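Local coordinates for Sca-family protein (Rickettsia rickettsii, PDB 4LQ8), which belongs to the rickettsial surface cell antigens and, through the head domain described here, probably takes part in cell adhesion, at residues I65-A68 against V69-I73; P122-R125 against E126-D129; R308-Y311 against K312-K316; M315-V318 against E319-Q322. All coordinates share one frame; numbering follows the deposited sequence.

All four contacts are local, joining side chains a turn apart along a helix or, in contact 2, at its start, and they sample three helices of the Sca4 head domain. Contacts 3 and 4 are successive parts of helix 308-320; they share M315 and K316, and their centres lie about 10 Å apart. Contact 1, near the start of helix 64-90, comes close to contact 4 where helix 308-320 ends: nearest atoms are about 4 Å apart without touching, and E275 of strand 271-277 meets side chains of both. Contact 2, starting helix 125-132, is more remote, about 25 Å from contact 1 and about 20 Å from contact 3 between centres, but packs against helix 64-90 farther along.

Contact 1 (I65-A68 against V69-I73); sequences ITKA and VRETI
T66 with R70, K67 with E71 and A68 with T72 make three successive i to i+4 pairs in the first turns of helix 64-90, an alpha helix laid against strands 258-265 and 271-277. Its backbone is regular here, V69 N donating to I65 O at 2.9 Å, before it widens into a pi-type turn at 70-73. T66 and R70 point the same way, side by side. The methyl CG2 of T66 sits over the centre of one guanidinium face, 3.7 Å from R70 CZ. It gets there because CG2 lies anti to the backbone N of T66, while OG1 stands beside that nitrogen (chi1 -48°), directed to the carboxylate of E264. R70, extended from CG to NE, carries its guanidinium to a salt bridge with E275, so methyl packing and charge pairing together settle how the group lies. K67 meets E71 through carbon: E71 OE2 is 3.3 Å from K67 CE, while K67 NZ stands 4.5 Å from E71 OE2 and bonds instead to the carbonyls of S56 and D58. Any attraction between the two charges is therefore probably modest. I65 and V69 are buried, both touching H262, and V69 also reaches V152 of helix 135-155. At the last pair A68 O takes two bonds from one residue, on opposite faces of its carbonyl plane: T72 N at 2.9 Å, and T72 OG1, also at 2.9 Å, from above the plane.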
loop_
_atom_site.group_PDB
_atom_site.type_symbol
_atom_site.label_atom_id
_atom_site.label_comp_id
_atom_site.label_asym_id
_atom_site.label_seq_id
_atom_site.Cartn_x
_atom_site.Cartn_y
_atom_site.Cartn_z
ATOM N N ILE A 65 -0.143 -10.684 -11.187
ATOM C CA ILE A 65 0.026 -9.339 -10.631
ATOM C C ILE A 65 0.153 -9.421 -9.119
ATOM O O ILE A 65 1.090 -8.862 -8.556
ATOM C CB ILE A 65 -1.105 -8.356 -11.061
ATOM C CG1 ILE A 65 -1.450 -8.447 -12.596
ATOM C CG2 ILE A 65 -0.828 -6.916 -10.606
ATOM C CD1 ILE A 65 -0.389 -8.454 -13.562
ATOM N N THR A 66 -0.802 -10.090 -8.460
ATOM C CA THR A 66 -0.831 -10.270 -7.005
ATOM C C THR A 66 0.472 -10.932 -6.561
ATOM O O THR A 66 1.102 -10.442 -5.623
ATOM C CB THR A 66 -2.032 -11.111 -6.604
ATOM O OG1 THR A 66 -3.199 -10.614 -7.259
ATOM C CG2 THR A 66 -2.239 -11.161 -5.088
ATOM N N LYS A 67 0.900 -11.997 -7.281
ATOM C CA LYS A 67 2.140 -12.701 -6.982
ATOM C C LYS A 67 3.358 -11.753 -7.105
ATOM O O LYS A 67 4.164 -11.710 -6.182
ATOM C CB LYS A 67 2.304 -13.945 -7.871
ATOM C CG LYS A 67 3.491 -14.825 -7.434
ATOM C CD LYS A 67 3.528 -16.136 -8.178
ATOM C CE LYS A 67 4.667 -17.029 -7.734
ATOM N NZ LYS A 67 4.563 -18.379 -8.335
ATOM N N ALA A 68 3.449 -10.964 -8.198
ATOM C CA ALA A 68 4.548 -10.008 -8.408
ATOM C C ALA A 68 4.615 -8.970 -7.289
ATOM O O ALA A 68 5.707 -8.661 -6.812
ATOM C CB ALA A 68 4.409 -9.317 -9.748
ATOM N N VAL A 69 3.456 -8.451 -6.847
ATOM C CA VAL A 69 3.421 -7.471 -5.757
ATOM C C VAL A 69 3.872 -8.124 -4.420
ATOM O O VAL A 69 4.585 -7.491 -3.651
ATOM C CB VAL A 69 2.053 -6.718 -5.689
ATOM C CG1 VAL A 69 1.916 -5.869 -4.423
ATOM C CG2 VAL A 69 1.886 -5.839 -6.928
ATOM N N ARG A 70 3.496 -9.376 -4.162
ATOM C CA ARG A 70 3.961 -10.088 -2.946
ATOM C C ARG A 70 5.471 -10.295 -2.994
ATOM O O ARG A 70 6.160 -10.037 -2.012
ATOM C CB ARG A 70 3.264 -11.454 -2.820
ATOM C CG ARG A 70 1.799 -11.305 -2.441
ATOM C CD ARG A 70 1.050 -12.601 -2.625
ATOM N NE ARG A 70 -0.289 -12.449 -2.070
ATOM C CZ ARG A 70 -1.287 -13.313 -2.225
ATOM N NH1 ARG A 70 -1.106 -14.433 -2.915
ATOM N NH2 ARG A 70 -2.471 -13.067 -1.692
ATOM N N GLU A 71 5.991 -10.688 -4.167
ATOM C CA GLU A 71 7.424 -10.956 -4.359
ATOM C C GLU A 71 8.314 -9.731 -4.362
ATOM O O GLU A 71 9.483 -9.845 -4.001
ATOM C CB GLU A 71 7.665 -11.718 -5.668
ATOM C CG GLU A 71 7.060 -13.100 -5.673
ATOM C CD GLU A 71 7.347 -13.901 -6.932
ATOM O OE1 GLU A 71 7.656 -13.290 -7.980
ATOM O OE2 GLU A 71 7.277 -15.146 -6.865
ATOM N N THR A 72 7.822 -8.603 -4.859
ATOM C CA THR A 72 8.658 -7.404 -5.010
ATOM C C THR A 72 8.412 -6.352 -3.946
ATOM O O THR A 72 9.301 -5.536 -3.688
ATOM C CB THR A 72 8.499 -6.776 -6.418
ATOM O OG1 THR A 72 7.217 -6.154 -6.495
ATOM C CG2 THR A 72 8.646 -7.779 -7.519
ATOM N N ILE A 73 7.218 -6.338 -3.346
ATOM C CA ILE A 73 6.904 -5.342 -2.318
ATOM C C ILE A 73 6.676 -5.960 -0.936
ATOM O O ILE A 73 7.416 -5.646 0.004
ATOM C CB ILE A 73 5.697 -4.420 -2.741
ATOM C CG1 ILE A 73 5.936 -3.701 -4.128
ATOM C CG2 ILE A 73 5.318 -3.413 -1.622
ATOM C CD1 ILE A 73 7.089 -2.546 -4.161
#

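Contact 2 (P122-R125 against E126-D129); sequences PANR and EFID
N124 O receives the backbone N-H of I128 at 2.9 Å and R125 O that of D129 at 2.8 Å, the two bonds that set the first turn of helix 125-132. Before them the chain already curls helically, held by a weak bond from R125 N to P122 O. Two waters extend this opening turn: one donates to P122 O at 2.8 Å and weakly accepts from E126 N, and the other donates to A123 O and, weakly, to E126 OE2. E126 holds CG between its backbone N and carbonyl carbon (chi1 66°), which lays the acid over the F127 ring; its OE1 lies 4.0 Å above one face of that ring, toward the rim. The same ring turns an edge to A123 O, which lies in its plane 3.8 Å from F127 CD2. R125 and D129 run alongside each other, their flat ends turned 68° apart, and touch where R125 CG comes 3.7 Å from D129 OD2. The R125 chain bends at chi3 (-91°) and brings the guanidinium edge to P122 CB rather than to the acid, leaving R125 NE 5.4 Å from D129 OD2. On the buried side I128 CD1 packs 4.0 Å from N124 CB, and I128 goes on to F118, F119 and I85, while F127 rests on I85 and L89 of helix 64-90. The chemistry is that of an amphipathic helix start: apolar side chains secure it to the neighbouring helices, while the acids E126 and D129, near the N-terminal end, would probably be favoured by the helix dipole.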
loop_
_atom_site.group_PDB
_atom_site.type_symbol
_atom_site.label_atom_id
_atom_site.label_comp_id
_atom_site.label_asym_id
_atom_site.label_seq_id
_atom_site.Cartn_x
_atom_site.Cartn_y
_atom_site.Cartn_z
ATOM N N PRO A 122 0.608 -9.778 19.116
ATOM C CA PRO A 122 0.826 -8.454 19.747
ATOM C C PRO A 122 2.105 -8.328 20.597
ATOM O O PRO A 122 2.576 -7.210 20.821
ATOM C CB PRO A 122 -0.446 -8.235 20.575
ATOM C CG PRO A 122 -0.995 -9.588 20.819
ATOM C CD PRO A 122 -0.656 -10.387 19.586
ATOM N N ALA A 123 2.699 -9.458 21.021
ATOM C CA ALA A 123 3.972 -9.428 21.768
ATOM C C ALA A 123 5.160 -8.987 20.889
ATOM O O ALA A 123 6.183 -8.576 21.436
ATOM C CB ALA A 123 4.255 -10.770 22.429
ATOM N N ASN A 124 5.003 -8.996 19.539
ATOM C CA ASN A 124 6.074 -8.554 18.626
ATOM C C ASN A 124 5.990 -7.103 18.216
ATOM O O ASN A 124 6.926 -6.603 17.581
ATOM C CB ASN A 124 6.180 -9.441 17.385
ATOM C CG ASN A 124 6.479 -10.867 17.714
ATOM O OD1 ASN A 124 5.843 -11.774 17.208
ATOM N ND2 ASN A 124 7.454 -11.074 18.555
ATOM N N ARG A 125 4.907 -6.419 18.591
ATOM C CA ARG A 125 4.647 -5.024 18.235
ATOM C C ARG A 125 5.775 -4.073 18.630
ATOM O O ARG A 125 6.163 -3.255 17.812
ATOM C CB ARG A 125 3.287 -4.548 18.793
ATOM C CG ARG A 125 2.793 -3.212 18.204
ATOM C CD ARG A 125 1.494 -2.716 18.849
ATOM N NE ARG A 125 0.286 -3.186 18.155
ATOM C CZ ARG A 125 -0.378 -4.306 18.448
ATOM N NH1 ARG A 125 0.049 -5.108 19.413
ATOM N NH2 ARG A 125 -1.467 -4.636 17.768
ATOM N N GLU A 126 6.295 -4.163 19.858
ATOM C CA GLU A 126 7.387 -3.285 20.297
ATOM C C GLU A 126 8.673 -3.519 19.493
ATOM O O GLU A 126 9.349 -2.552 19.154
ATOM C CB GLU A 126 7.638 -3.375 21.815
ATOM C CG GLU A 126 8.161 -4.722 22.315
ATOM C CD GLU A 126 8.580 -4.750 23.775
ATOM O OE1 GLU A 126 9.765 -5.056 24.045
ATOM O OE2 GLU A 126 7.722 -4.477 24.648
ATOM N N PHE A 127 8.979 -4.784 19.145
ATOM C CA PHE A 127 10.152 -5.128 18.324
ATOM C C PHE A 127 9.972 -4.570 16.916
ATOM O O PHE A 127 10.909 -3.979 16.367
ATOM C CB PHE A 127 10.379 -6.649 18.282
ATOM C CG PHE A 127 10.768 -7.234 19.620
ATOM C CD1 PHE A 127 12.089 -7.187 20.064
ATOM C CD2 PHE A 127 9.818 -7.834 20.438
ATOM C CE1 PHE A 127 12.444 -7.708 21.319
ATOM C CE2 PHE A 127 10.175 -8.367 21.679
ATOM C CZ PHE A 127 11.485 -8.298 22.112
ATOM N N ILE A 128 8.747 -4.704 16.361
ATOM C CA ILE A 128 8.410 -4.231 15.014
ATOM C C ILE A 128 8.542 -2.709 14.988
ATOM O O ILE A 128 9.243 -2.171 14.122
ATOM C CB ILE A 128 6.993 -4.740 14.572
ATOM C CG1 ILE A 128 6.994 -6.261 14.277
ATOM C CG2 ILE A 128 6.445 -3.950 13.370
ATOM C CD1 ILE A 128 5.560 -6.940 14.335
ATOM N N ASP A 129 7.898 -2.027 15.971
ATOM C CA ASP A 129 7.899 -0.563 16.102
ATOM C C ASP A 129 9.271 0.022 16.270
ATOM O O ASP A 129 9.546 1.048 15.657
ATOM C CB ASP A 129 6.967 -0.088 17.233
ATOM C CG ASP A 129 5.491 -0.244 16.913
ATOM O OD1 ASP A 129 5.160 -0.545 15.738
ATOM O OD2 ASP A 129 4.671 -0.099 17.838
HETATM O O HOH W 1 4.431 -5.659 22.162
HETATM O O HOH W 2 6.270 -7.023 24.220
#

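Contact 3 (R308-Y311 against K312-K316); sequences RGKY and KEMMK
The salt bridge between K310 NZ and E313 OE1 is long, at 3.5 Å, and only a part of the lysine's pairing, since K310 NZ also meets the carboxylate of D225 and the carbonyl of F226. Of like charges, R308 NE is 4.2 Å from K312 NZ, and the chains touch where K312 CE comes 3.6 Å from R308 NE. A water accepts from R308 NH2 at 3.0 Å and from K312 NZ at 2.9 Å, and D327 forms a salt bridge with K312 that probably eases the repulsion. Aromatic contact comes from Y311, whose CG, anti to its backbone N (chi1 179°), lays the ring alongside M315: M315 CG sits over one ring face in a CH-pi contact, 3.8 Å from the centroid and 20° off the normal, while M315 SD stands obliquely to the ring. Y311 OH bonds to the carbonyl of D327, fixing the ring's far end. Among apolar groups, M314 SD lies 3.9 Å from K310 CG, and M314 continues onto F259, A261 and L273. This is an amphipathic helix packed on a beta sheet, carrying a Met-aromatic pair at i and i+4.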
loop_
_atom_site.group_PDB
_atom_site.type_symbol
_atom_site.label_atom_id
_atom_site.label_comp_id
_atom_site.label_asym_id
_atom_site.label_seq_id
_atom_site.Cartn_x
_atom_site.Cartn_y
_atom_site.Cartn_z
ATOM N N ARG A 308 -7.743 6.168 6.813
ATOM C CA ARG A 308 -7.554 5.145 7.838
ATOM C C ARG A 308 -8.712 4.137 7.904
ATOM O O ARG A 308 -8.470 2.932 7.987
ATOM C CB ARG A 308 -7.316 5.790 9.196
ATOM C CG ARG A 308 -6.414 4.917 10.029
ATOM C CD ARG A 308 -6.928 4.648 11.396
ATOM N NE ARG A 308 -5.794 4.241 12.219
ATOM C CZ ARG A 308 -5.711 4.419 13.529
ATOM N NH1 ARG A 308 -6.707 4.990 14.190
ATOM N NH2 ARG A 308 -4.637 4.015 14.190
ATOM N N GLY A 309 -9.936 4.641 7.840
ATOM C CA GLY A 309 -11.130 3.806 7.875
ATOM C C GLY A 309 -11.160 2.875 6.678
ATOM O O GLY A 309 -11.392 1.687 6.832
ATOM N N LYS A 310 -10.865 3.395 5.481
ATOM C CA LYS A 310 -10.836 2.558 4.278
ATOM C C LYS A 310 -9.687 1.508 4.359
ATOM O O LYS A 310 -9.897 0.332 4.059
ATOM C CB LYS A 310 -10.718 3.428 3.009
ATOM C CG LYS A 310 -10.670 2.630 1.697
ATOM C CD LYS A 310 -11.896 1.756 1.473
ATOM C CE LYS A 310 -13.167 2.570 1.282
ATOM N NZ LYS A 310 -14.296 1.668 0.951
ATOM N N TYR A 311 -8.515 1.941 4.814
ATOM C CA TYR A 311 -7.355 1.071 4.957
ATOM C C TYR A 311 -7.656 -0.095 5.901
ATOM O O TYR A 311 -7.370 -1.236 5.545
ATOM C CB TYR A 311 -6.151 1.867 5.462
ATOM C CG TYR A 311 -4.920 1.009 5.644
ATOM C CD1 TYR A 311 -4.170 0.586 4.546
ATOM C CD2 TYR A 311 -4.491 0.627 6.916
ATOM C CE1 TYR A 311 -3.021 -0.186 4.709
ATOM C CE2 TYR A 311 -3.334 -0.135 7.088
ATOM C CZ TYR A 311 -2.612 -0.546 5.980
ATOM O OH TYR A 311 -1.481 -1.301 6.122
ATOM N N LYS A 312 -8.263 0.187 7.083
ATOM C CA LYS A 312 -8.663 -0.853 8.039
ATOM C C LYS A 312 -9.702 -1.820 7.440
ATOM O O LYS A 312 -9.588 -3.019 7.649
ATOM C CB LYS A 312 -9.183 -0.236 9.366
ATOM C CG LYS A 312 -8.141 0.640 10.109
ATOM C CD LYS A 312 -6.845 -0.082 10.558
ATOM C CE LYS A 312 -5.755 0.894 11.020
ATOM N NZ LYS A 312 -4.643 0.216 11.752
ATOM N N GLU A 313 -10.689 -1.317 6.686
ATOM C CA GLU A 313 -11.694 -2.169 6.021
ATOM C C GLU A 313 -11.025 -3.092 4.983
ATOM O O GLU A 313 -11.376 -4.272 4.895
ATOM C CB GLU A 313 -12.722 -1.322 5.269
ATOM C CG GLU A 313 -13.919 -0.865 6.065
ATOM C CD GLU A 313 -14.782 0.146 5.322
ATOM O OE1 GLU A 313 -14.795 0.127 4.067
ATOM O OE2 GLU A 313 -15.431 0.974 6.002
ATOM N N MET A 314 -10.080 -2.534 4.181
ATOM C CA MET A 314 -9.341 -3.286 3.157
ATOM C C MET A 314 -8.424 -4.290 3.817
ATOM O O MET A 314 -8.391 -5.434 3.387
ATOM C CB MET A 314 -8.561 -2.343 2.221
ATOM C CG MET A 314 -9.463 -1.493 1.366
ATOM S SD MET A 314 -8.543 -0.359 0.316
ATOM C CE MET A 314 -8.320 -1.401 -1.158
ATOM N N MET A 315 -7.719 -3.892 4.887
ATOM C CA MET A 315 -6.847 -4.813 5.638
ATOM C C MET A 315 -7.670 -6.006 6.158
ATOM O O MET A 315 -7.283 -7.151 5.931
ATOM C CB MET A 315 -6.105 -4.099 6.781
ATOM C CG MET A 315 -4.816 -3.413 6.325
ATOM S SD MET A 315 -3.612 -4.475 5.428
ATOM C CE MET A 315 -3.188 -5.647 6.737
ATOM N N LYS A 316 -8.843 -5.733 6.754
ATOM C CA LYS A 316 -9.774 -6.765 7.238
ATOM C C LYS A 316 -10.202 -7.769 6.126
ATOM O O LYS A 316 -10.135 -8.970 6.350
ATOM C CB LYS A 316 -11.003 -6.126 7.908
ATOM C CG LYS A 316 -11.957 -7.113 8.609
ATOM C CD LYS A 316 -11.319 -7.808 9.818
ATOM C CE LYS A 316 -12.035 -9.085 10.215
ATOM N NZ LYS A 316 -11.303 -9.825 11.285
HETATM O O HOH W 3 -2.797 2.290 12.547
#

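Contact 4 (M315-V318 against E319-Q322); sequences MKEV and ELNQ
M315 O and K316 O accept from E319 N and L320 N as the alpha helix nears its end, where N321 N binds E317 O at 3.0 Å and, weakly, V318 O; Q322, with positive phi, then serves as the C-prime residue of a Schellman motif, its N meeting E319 O at 3.1 Å. The main side-chain bond runs from N321 ND2 to E317 OE2, 3.0 Å long with an N-H...O angle of 146°. The amide nitrogen arrives from above the carboxylate plane, and the two flat groups stand almost perpendicular, 89° apart. With CG anti to the backbone N, E317 bends at chi2 (65°), which swings the acid toward the helix end. Its other oxygen, OE1, is held in a salt bridge with K229, so the buried carboxylate has partners at both oxygens. Elsewhere the pairs are apolar or mixed: E319 OE2 is 3.5 Å from M315 CE, and L320 CD1 is 4.0 Å from K316 CE, with L320 CG also 3.4 Å from K316 O. N321 ND2 also bonds to the carbonyl of L273. On the sheet side, V318 touches L273 and E275, so this end of helix 308-320 is fastened to strand 271-277, where E275 also pairs with R70 of helix 64-90.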
loop_
_atom_site.group_PDB
_atom_site.type_symbol
_atom_site.label_atom_id
_atom_site.label_comp_id
_atom_site.label_asym_id
_atom_site.label_seq_id
_atom_site.Cartn_x
_atom_site.Cartn_y
_atom_site.Cartn_z
ATOM N N MET A 315 -7.719 -3.892 4.887
ATOM C CA MET A 315 -6.847 -4.813 5.638
ATOM C C MET A 315 -7.670 -6.006 6.158
ATOM O O MET A 315 -7.283 -7.151 5.931
ATOM C CB MET A 315 -6.105 -4.099 6.781
ATOM C CG MET A 315 -4.816 -3.413 6.325
ATOM S SD MET A 315 -3.612 -4.475 5.428
ATOM C CE MET A 315 -3.188 -5.647 6.737
ATOM N N LYS A 316 -8.843 -5.733 6.754
ATOM C CA LYS A 316 -9.774 -6.765 7.238
ATOM C C LYS A 316 -10.202 -7.769 6.126
ATOM O O LYS A 316 -10.135 -8.970 6.350
ATOM C CB LYS A 316 -11.003 -6.126 7.908
ATOM C CG LYS A 316 -11.957 -7.113 8.609
ATOM C CD LYS A 316 -11.319 -7.808 9.818
ATOM C CE LYS A 316 -12.035 -9.085 10.215
ATOM N NZ LYS A 316 -11.303 -9.825 11.285
ATOM N N GLU A 317 -10.610 -7.281 4.948
ATOM C CA GLU A 317 -11.027 -8.124 3.816
ATOM C C GLU A 317 -9.849 -8.964 3.265
ATOM O O GLU A 317 -10.020 -10.155 2.998
ATOM C CB GLU A 317 -11.691 -7.263 2.720
ATOM C CG GLU A 317 -12.239 -8.012 1.510
ATOM C CD GLU A 317 -13.399 -8.963 1.730
ATOM O OE1 GLU A 317 -13.972 -8.972 2.842
ATOM O OE2 GLU A 317 -13.736 -9.711 0.781
ATOM N N VAL A 318 -8.657 -8.348 3.132
ATOM C CA VAL A 318 -7.424 -8.997 2.683
ATOM C C VAL A 318 -7.106 -10.195 3.605
ATOM O O VAL A 318 -6.857 -11.301 3.109
ATOM C CB VAL A 318 -6.229 -8.000 2.549
ATOM C CG1 VAL A 318 -4.875 -8.726 2.437
ATOM C CG2 VAL A 318 -6.426 -7.051 1.365
ATOM N N GLU A 319 -7.149 -9.981 4.933
ATOM C CA GLU A 319 -6.880 -11.022 5.940
ATOM C C GLU A 319 -7.902 -12.157 5.867
ATOM O O GLU A 319 -7.503 -13.314 5.870
ATOM C CB GLU A 319 -6.828 -10.428 7.351
ATOM C CG GLU A 319 -5.586 -9.567 7.591
ATOM C CD GLU A 319 -5.620 -8.621 8.783
ATOM O OE1 GLU A 319 -6.658 -8.560 9.486
ATOM O OE2 GLU A 319 -4.603 -7.921 9.000
ATOM N N LEU A 320 -9.205 -11.825 5.709
ATOM C CA LEU A 320 -10.265 -12.832 5.573
ATOM C C LEU A 320 -10.058 -13.683 4.299
ATOM O O LEU A 320 -10.395 -14.866 4.296
ATOM C CB LEU A 320 -11.660 -12.187 5.595
ATOM C CG LEU A 320 -12.146 -11.680 6.972
ATOM C CD1 LEU A 320 -13.360 -10.747 6.823
ATOM C CD2 LEU A 320 -12.517 -12.853 7.912
ATOM N N ASN A 321 -9.436 -13.086 3.254
ATOM C CA ASN A 321 -9.170 -13.746 1.974
ATOM C C ASN A 321 -7.760 -14.328 1.896
ATOM O O ASN A 321 -7.268 -14.618 0.806
ATOM C CB ASN A 321 -9.494 -12.812 0.802
ATOM C CG ASN A 321 -10.962 -12.485 0.705
ATOM O OD1 ASN A 321 -11.814 -13.246 1.140
ATOM N ND2 ASN A 321 -11.292 -11.336 0.175
ATOM N N GLN A 322 -7.133 -14.528 3.074
ATOM C CA GLN A 322 -5.819 -15.155 3.277
ATOM C C GLN A 322 -4.662 -14.402 2.611
ATOM O O GLN A 322 -3.699 -15.027 2.164
ATOM C CB GLN A 322 -5.835 -16.642 2.828
ATOM C CG GLN A 322 -6.968 -17.500 3.411
ATOM C CD GLN A 322 -7.055 -17.407 4.911
ATOM O OE1 GLN A 322 -7.998 -16.826 5.460
ATOM N NE2 GLN A 322 -6.055 -17.938 5.606
#